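Local coordinates for protein post-proline cleaving enzyme (Rickettsia typhi, PDB 4HVT) that probably acts as a serine-type oligopeptidase that cuts peptides after proline residues, at residues 36-50 with 669-681. Sequence-based numbering, arbitrary orientation. Where two conformers were deposited one is given.
Sequences LEWAKERTSKTEKAL and NTKTYFLESKDSG
T43 and T46 both carry OG1 beside the backbone N and CG2 anti to it, a rotation that presents each hydroxyl to the edge of strand 672-677. Each OG1 accepts from a strand amide. F674 N donates to T46 OG1 (3.0 Å), almost straight at 174°. E676 N donates to T43 OG1 at 2.9 Å. T43 OG1 also donates back to A39 O in its own helix and accepts from a water that bridges to E676 O, so several bonds fix this rotamer. Between the two bonded amides, F674 O faces the helix and receives a CA-H...O contact from T43 CA at 3.4 Å. The methyl groups serve the apolar side: T46 CG2 meets the edge of the Y673 ring near its plane and also touches L675 CD2, which E47 CG approaches to 3.6 Å. A49 CB adds a second contact at the Y673 edge. F674, with CG anti to its backbone N (chi1 177°), reaches the other flank of the helix, where W38 turns an edge toward its face in a T-shaped pair, planes at 64°. R42 CD lies over one face of the indole, while the guanidinium end forms a salt bridge with E661 of helix 655-664. E676 runs its carboxylate past A39, E676 OE1 lying 3.2 Å from A39 CB, and is salt-bridged to R658 of that same helix. Strand 672-677 is the last strand of the mixed eight-stranded sheet, pairing in parallel with 640-646 on its inner side. Helix 34-51, from the N-terminal region, thus crosses this edge strand and occupies two of its outward amides by side-chain bonds, joining the start of the chain to the alpha/beta-hydrolase domain of a prolyl oligopeptidase fold.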
ATOM      1  N   LEU A  36      15.025  16.415  16.852  1.00 28.17           N
ATOM      2  CA  LEU A  36      13.838  15.981  17.630  1.00 30.43           C
ATOM      3  C   LEU A  36      13.210  17.094  18.462  1.00 30.48           C
ATOM      4  O   LEU A  36      11.980  17.223  18.515  1.00 33.05           O
ATOM      5  CB  LEU A  36      14.163  14.797  18.541  1.00 29.56           C
ATOM      6  CG  LEU A  36      14.668  13.562  17.809  1.00 30.29           C
ATOM      7  CD1 LEU A  36      15.178  12.538  18.816  1.00 30.95           C
ATOM      8  CD2 LEU A  36      13.585  12.977  16.912  1.00 29.31           C
ATOM      9  N   GLU A  37      14.048  17.906  19.094  1.00 32.10           N
ATOM     10  CA  GLU A  37      13.578  19.042  19.853  1.00 31.69           C
ATOM     11  C   GLU A  37      12.897  20.090  18.944  1.00 31.30           C
ATOM     12  O   GLU A  37      11.804  20.547  19.245  1.00 31.65           O
ATOM     13  CB  GLU A  37      14.717  19.684  20.647  1.00 33.64           C
ATOM     14  N   TRP A  38      13.548  20.411  17.828  1.00 29.79           N
ATOM     15  CA  TRP A  38      13.049  21.356  16.840  1.00 28.30           C
ATOM     16  C   TRP A  38      11.673  20.871  16.386  1.00 26.92           C
ATOM     17  O   TRP A  38      10.708  21.616  16.400  1.00 26.10           O
ATOM     18  CB  TRP A  38      14.055  21.450  15.661  1.00 27.85           C
ATOM     19  CG  TRP A  38      13.628  22.375  14.523  1.00 27.62           C
ATOM     20  CD1 TRP A  38      13.930  23.666  14.395  1.00 28.47           C
ATOM     21  CD2 TRP A  38      12.874  22.021  13.356  1.00 26.54           C
ATOM     22  NE1 TRP A  38      13.410  24.187  13.236  1.00 28.36           N
ATOM     23  CE2 TRP A  38      12.732  23.191  12.584  1.00 27.22           C
ATOM     24  CE3 TRP A  38      12.298  20.835  12.900  1.00 25.29           C
ATOM     25  CZ2 TRP A  38      12.042  23.217  11.373  1.00 26.82           C
ATOM     26  CZ3 TRP A  38      11.620  20.859  11.706  1.00 25.31           C
ATOM     27  CH2 TRP A  38      11.485  22.049  10.955  1.00 25.73           C
ATOM     28  N   ALA A  39      11.617  19.598  16.000  1.00 25.74           N
ATOM     29  CA  ALA A  39      10.389  19.005  15.528  1.00 25.54           C
ATOM     30  C   ALA A  39       9.279  18.970  16.581  1.00 26.22           C
ATOM     31  O   ALA A  39       8.143  19.279  16.235  1.00 24.80           O
ATOM     32  CB  ALA A  39      10.661  17.606  14.968  1.00 24.55           C
ATOM     33  N   LYS A  40       9.592  18.546  17.817  1.00 28.10           N
ATOM     34  CA  LYS A  40       8.625  18.539  18.965  1.00 29.62           C
ATOM     35  C   LYS A  40       7.986  19.882  19.214  1.00 30.90           C
ATOM     36  O   LYS A  40       6.765  19.977  19.422  1.00 30.08           O
ATOM     37  CB  LYS A  40       9.315  18.054  20.249  1.00 31.02           C
ATOM     38  N   GLU A  41       8.808  20.924  19.159  1.00 31.51           N
ATOM     39  CA  GLU A  41       8.330  22.297  19.386  1.00 33.91           C
ATOM     40  C   GLU A  41       7.369  22.756  18.309  1.00 31.81           C
ATOM     41  O   GLU A  41       6.335  23.336  18.609  1.00 32.42           O
ATOM     42  CB  GLU A  41       9.492  23.294  19.508  1.00 36.98           C
ATOM     43  CG  GLU A  41       9.840  23.577  20.954  1.00 40.67           C
ATOM     44  CD  GLU A  41       9.948  22.281  21.748  1.00 43.15           C
ATOM     45  OE1 GLU A  41       9.016  22.003  22.554  1.00 45.61           O
ATOM     46  OE2 GLU A  41      10.928  21.525  21.537  1.00 40.22           O
ATOM     47  N   ARG A  42       7.700  22.471  17.056  1.00 31.12           N
ATOM     48  CA  ARG A  42       6.839  22.869  15.966  1.00 31.05           C
ATOM     49  C   ARG A  42       5.585  22.046  15.985  1.00 27.95           C
ATOM     50  O   ARG A  42       4.521  22.568  15.692  1.00 28.56           O
ATOM     51  CB  ARG A  42       7.535  22.806  14.621  1.00 32.50           C
ATOM     52  CG  ARG A  42       8.660  23.807  14.540  1.00 38.38           C
ATOM     53  CD  ARG A  42       9.280  23.785  13.162  1.00 41.15           C
ATOM     54  NE  ARG A  42       8.716  24.870  12.380  1.00 45.05           N
ATOM     55  CZ  ARG A  42       9.104  26.131  12.466  1.00 49.04           C
ATOM     56  NH1 ARG A  42       8.488  27.053  11.735  1.00 52.27           N
ATOM     57  NH2 ARG A  42      10.090  26.481  13.285  1.00 51.96           N
ATOM     58  N   THR A  43       5.704  20.760  16.313  1.00 25.95           N
ATOM     59  CA  THR A  43       4.530  19.886  16.419  1.00 23.75           C
ATOM     60  C   THR A  43       3.587  20.367  17.526  1.00 24.32           C
ATOM     61  O   THR A  43       2.386  20.405  17.325  1.00 23.88           O
ATOM     62  CB  THR A  43       4.965  18.456  16.689  1.00 22.94           C
ATOM     63  OG1 THR A  43       5.729  18.019  15.562  1.00 21.62           O
ATOM     64  CG2 THR A  43       3.813  17.539  16.931  1.00 22.27           C
ATOM     65  N   SER A  44       4.147  20.707  18.681  1.00 24.88           N
ATOM     66  CA  SER A  44       3.328  21.197  19.790  0.50 25.74           C
ATOM     67  C   SER A  44       2.626  22.499  19.414  1.00 26.03           C
ATOM     68  O   SER A  44       1.421  22.628  19.630  1.00 26.57           O
ATOM     69  CB  SER A  44       4.178  21.365  21.046  0.50 26.64           C
ATOM     70  OG  SER A  44       4.654  20.094  21.430  0.50 26.49           O
ATOM     71  N   LYS A  45       3.352  23.433  18.817  1.00 25.86           N
ATOM     72  CA  LYS A  45       2.732  24.693  18.368  1.00 26.33           C
ATOM     73  C   LYS A  45       1.574  24.369  17.441  1.00 25.44           C
ATOM     74  O   LYS A  45       0.492  25.010  17.553  1.00 25.83           O
ATOM     75  CB  LYS A  45       3.738  25.578  17.627  1.00 26.56           C
ATOM     76  N   THR A  46       1.799  23.398  16.537  1.00 24.13           N
ATOM     77  CA  THR A  46       0.794  23.076  15.530  1.00 23.64           C
ATOM     78  C   THR A  46      -0.421  22.475  16.191  1.00 23.59           C
ATOM     79  O   THR A  46      -1.556  22.892  15.901  1.00 23.55           O
ATOM     80  CB  THR A  46       1.306  22.161  14.419  1.00 22.79           C
ATOM     81  OG1 THR A  46       2.167  22.917  13.577  1.00 23.27           O
ATOM     82  CG2 THR A  46       0.159  21.626  13.589  1.00 21.98           C
ATOM     83  N   GLU A  47      -0.202  21.550  17.116  1.00 23.83           N
ATOM     84  CA  GLU A  47      -1.338  20.856  17.725  0.50 24.35           C
ATOM     85  C   GLU A  47      -2.173  21.839  18.550  1.00 25.31           C
ATOM     86  O   GLU A  47      -3.407  21.851  18.439  1.00 25.68           O
ATOM     87  CB  GLU A  47      -0.900  19.630  18.543  0.50 24.62           C
ATOM     88  CG  GLU A  47      -0.535  18.429  17.686  0.50 24.16           C
ATOM     89  CD  GLU A  47      -0.624  17.124  18.455  0.50 24.64           C
ATOM     90  OE1 GLU A  47      -0.026  17.031  19.554  0.50 25.67           O
ATOM     91  OE2 GLU A  47      -1.301  16.196  17.963  0.50 24.73           O
ATOM     92  N   LYS A  48      -1.514  22.702  19.312  1.00 26.03           N
ATOM     93  CA  LYS A  48      -2.207  23.738  20.080  1.00 26.95           C
ATOM     94  C   LYS A  48      -3.019  24.674  19.155  1.00 26.99           C
ATOM     95  O   LYS A  48      -4.161  25.018  19.462  1.00 27.66           O
ATOM     96  CB  LYS A  48      -1.191  24.492  20.949  1.00 27.96           C
ATOM     97  N   ALA A  49      -2.456  25.060  18.012  1.00 26.50           N
ATOM     98  CA  ALA A  49      -3.190  25.881  17.046  1.00 26.87           C
ATOM     99  C   ALA A  49      -4.429  25.217  16.456  1.00 26.63           C
ATOM    100  O   ALA A  49      -5.462  25.853  16.273  1.00 27.35           O
ATOM    101  CB  ALA A  49      -2.263  26.326  15.929  1.00 26.30           C
ATOM    102  N   LEU A  50      -4.317  23.936  16.122  1.00 25.62           N
ATOM    103  CA  LEU A  50      -5.439  23.159  15.603  1.00 25.56           C
ATOM    104  C   LEU A  50      -6.525  22.975  16.686  1.00 26.57           C
ATOM    105  O   LEU A  50      -7.710  23.088  16.419  1.00 25.95           O
ATOM    106  CB  LEU A  50      -4.919  21.800  15.087  1.00 25.04           C
ATOM    107  CG  LEU A  50      -4.041  21.859  13.845  1.00 24.41           C
ATOM    108  CD1 LEU A  50      -3.440  20.478  13.582  1.00 23.80           C
ATOM    109  CD2 LEU A  50      -4.867  22.306  12.643  1.00 24.70           C
ATOM    110  N   ASN A 669       4.736  35.098   4.073  1.00 28.12           N
ATOM    111  CA  ASN A 669       3.479  35.171   3.315  1.00 27.80           C
ATOM    112  C   ASN A 669       2.686  33.909   3.334  1.00 27.52           C
ATOM    113  O   ASN A 669       1.598  33.853   2.762  1.00 27.81           O
ATOM    114  CB  ASN A 669       3.788  35.485   1.865  1.00 27.62           C
ATOM    115  CG  ASN A 669       4.641  36.729   1.721  1.00 28.48           C
ATOM    116  OD1 ASN A 669       4.180  37.832   1.977  1.00 29.51           O
ATOM    117  ND2 ASN A 669       5.897  36.547   1.387  1.00 28.20           N
ATOM    118  N   THR A 670       3.252  32.901   3.987  1.00 27.24           N
ATOM    119  CA  THR A 670       2.733  31.531   3.907  1.00 26.97           C
ATOM    120  C   THR A 670       2.577  30.964   5.330  1.00 26.93           C
ATOM    121  O   THR A 670       3.450  31.146   6.184  1.00 27.39           O
ATOM    122  CB  THR A 670       3.649  30.664   3.074  1.00 26.55           C
ATOM    123  OG1 THR A 670       3.782  31.179   1.729  1.00 27.09           O
ATOM    124  CG2 THR A 670       3.066  29.229   3.004  1.00 25.53           C
ATOM    125  N   LYS A 671       1.452  30.310   5.586  1.00 26.37           N
ATOM    126  CA  LYS A 671       1.170  29.726   6.894  1.00 26.84           C
ATOM    127  C   LYS A 671       1.338  28.218   6.774  1.00 24.45           C
ATOM    128  O   LYS A 671       0.793  27.653   5.843  1.00 24.28           O
ATOM    129  CB  LYS A 671      -0.259  30.053   7.267  1.00 28.54           C
ATOM    130  CG  LYS A 671      -0.748  29.557   8.601  1.00 30.55           C
ATOM    131  CD  LYS A 671      -0.210  30.346   9.751  1.00 34.05           C
ATOM    132  CE  LYS A 671      -0.570  29.644  11.051  1.00 36.01           C
ATOM    133  NZ  LYS A 671      -0.264  30.477  12.235  1.00 37.97           N
ATOM    134  N   THR A 672       2.151  27.616   7.635  1.00 23.27           N
ATOM    135  CA  THR A 672       2.380  26.137   7.612  1.00 22.33           C
ATOM    136  C   THR A 672       2.093  25.538   8.994  1.00 22.13           C
ATOM    137  O   THR A 672       2.308  26.221  10.038  1.00 22.79           O
ATOM    138  CB  THR A 672       3.813  25.731   7.265  1.00 22.08           C
ATOM    139  OG1 THR A 672       4.653  26.090   8.361  1.00 23.40           O
ATOM    140  CG2 THR A 672       4.285  26.398   5.988  1.00 22.48           C
ATOM    141  N   TYR A 673       1.673  24.266   8.960  1.00 21.23           N
ATOM    142  CA  TYR A 673       1.363  23.434  10.100  1.00 21.10           C
ATOM    143  C   TYR A 673       2.249  22.211   9.883  1.00 20.45           C
ATOM    144  O   TYR A 673       2.385  21.761   8.763  1.00 21.06           O
ATOM    145  CB  TYR A 673      -0.169  23.084  10.124  1.00 21.18           C
ATOM    146  CG  TYR A 673      -1.022  24.318  10.410  1.00 22.25           C
ATOM    147  CD1 TYR A 673      -1.317  24.663  11.706  1.00 23.00           C
ATOM    148  CD2 TYR A 673      -1.507  25.137   9.380  1.00 22.75           C
ATOM    149  CE1 TYR A 673      -2.053  25.804  12.002  1.00 24.09           C
ATOM    150  CE2 TYR A 673      -2.235  26.288   9.668  1.00 23.95           C
ATOM    151  CZ  TYR A 673      -2.515  26.592  10.976  1.00 24.56           C
ATOM    152  OH  TYR A 673      -3.248  27.712  11.306  1.00 25.98           O
ATOM    153  N   PHE A 674       2.893  21.754  10.937  1.00 20.32           N
ATOM    154  CA  PHE A 674       3.863  20.671  10.898  1.00 19.80           C
ATOM    155  C   PHE A 674       3.593  19.703  12.030  1.00 19.88           C
ATOM    156  O   PHE A 674       3.447  20.136  13.170  1.00 20.66           O
ATOM    157  CB  PHE A 674       5.251  21.283  11.013  1.00 20.31           C
ATOM    158  CG  PHE A 674       6.364  20.284  11.061  1.00 20.02           C
ATOM    159  CD1 PHE A 674       6.862  19.752   9.882  1.00 19.19           C
ATOM    160  CD2 PHE A 674       6.850  19.819  12.278  1.00 20.25           C
ATOM    161  CE1 PHE A 674       7.876  18.787   9.896  1.00 18.92           C
ATOM    162  CE2 PHE A 674       7.883  18.874  12.313  1.00 19.84           C
ATOM    163  CZ  PHE A 674       8.389  18.351  11.121  1.00 19.39           C
ATOM    164  N   LEU A 675       3.622  18.393  11.726  1.00 19.32           N
ATOM    165  CA  LEU A 675       3.362  17.331  12.689  1.00 19.13           C
ATOM    166  C   LEU A 675       4.394  16.227  12.451  1.00 18.72           C
ATOM    167  O   LEU A 675       4.378  15.544  11.388  1.00 18.04           O
ATOM    168  CB  LEU A 675       1.961  16.742  12.516  1.00 19.28           C
ATOM    169  CG  LEU A 675       0.784  17.686  12.825  1.00 20.25           C
ATOM    170  CD1 LEU A 675      -0.451  17.024  12.339  1.00 20.45           C
ATOM    171  CD2 LEU A 675       0.672  17.895  14.303  1.00 21.26           C
ATOM    172  N   GLU A 676       5.245  16.030  13.445  1.00 18.90           N
ATOM    173  CA  GLU A 676       6.245  14.987  13.390  1.00 19.27           C
ATOM    174  C   GLU A 676       5.864  13.912  14.403  1.00 19.44           C
ATOM    175  O   GLU A 676       5.812  14.179  15.596  1.00 20.29           O
ATOM    176  CB  GLU A 676       7.656  15.498  13.638  1.00 20.17           C
ATOM    177  CG  GLU A 676       8.643  14.300  13.638  1.00 20.22           C
ATOM    178  CD  GLU A 676      10.064  14.633  13.398  1.00 21.03           C
ATOM    179  OE1 GLU A 676      10.859  14.491  14.375  1.00 22.06           O
ATOM    180  OE2 GLU A 676      10.404  15.104  12.290  1.00 21.60           O
ATOM    181  N   SER A 677       5.560  12.716  13.925  1.00 18.66           N
ATOM    182  CA  SER A 677       5.249  11.583  14.786  1.00 19.17           C
ATOM    183  C   SER A 677       6.425  10.780  15.218  1.00 19.66           C
ATOM    184  O   SER A 677       7.254  10.449  14.383  1.00 19.40           O
ATOM    185  CB  SER A 677       4.247  10.622  14.141  1.00 18.47           C
ATOM    186  OG  SER A 677       4.248   9.375  14.859  1.00 17.91           O
ATOM    187  N   LYS A 678       6.477  10.445  16.511  1.00 20.85           N
ATOM    188  CA  LYS A 678       7.572   9.660  17.107  1.00 21.88           C
ATOM    189  C   LYS A 678       7.723   8.285  16.548  1.00 21.58           C
ATOM    190  O   LYS A 678       8.851   7.798  16.358  1.00 21.65           O
ATOM    191  CB  LYS A 678       7.377   9.512  18.638  1.00 22.75           C
ATOM    192  N   ASP A 679       6.617   7.640  16.241  1.00 20.99           N
ATOM    193  CA  ASP A 679       6.656   6.205  15.894  1.00 21.22           C
ATOM    194  C   ASP A 679       5.664   5.696  14.858  1.00 19.46           C
ATOM    195  O   ASP A 679       5.545   4.471  14.711  1.00 18.88           O
ATOM    196  CB  ASP A 679       6.422   5.359  17.156  1.00 22.78           C
ATOM    197  CG  ASP A 679       5.152   5.718  17.853  1.00 24.20           C
ATOM    198  OD1 ASP A 679       4.261   6.320  17.242  1.00 24.84           O
ATOM    199  OD2 ASP A 679       5.028   5.437  19.058  1.00 28.47           O
ATOM    200  N   SER A 680       4.991   6.580  14.118  1.00 18.80           N
ATOM    201  CA  SER A 680       4.060   6.133  13.060  1.00 17.35           C
ATOM    202  C   SER A 680       4.752   5.443  11.915  1.00 16.56           C
ATOM    203  O   SER A 680       4.164   4.538  11.248  1.00 16.46           O
ATOM    204  CB  SER A 680       3.276   7.295  12.425  1.00 17.55           C
ATOM    205  OG  SER A 680       4.133   8.184  11.705  1.00 17.03           O
ATOM    206  N   GLY A 681       5.979   5.878  11.653  1.00 16.83           N
ATOM    207  CA  GLY A 681       6.642   5.450  10.416  1.00 15.81           C
ATOM    208  C   GLY A 681       5.945   6.053   9.202  1.00 15.91           C
ATOM    209  O   GLY A 681       5.362   7.161   9.289  1.00 16.24           O
TER
HETATM  210  O   HOH W   1       7.519  15.780  17.177  1.00 22.35           O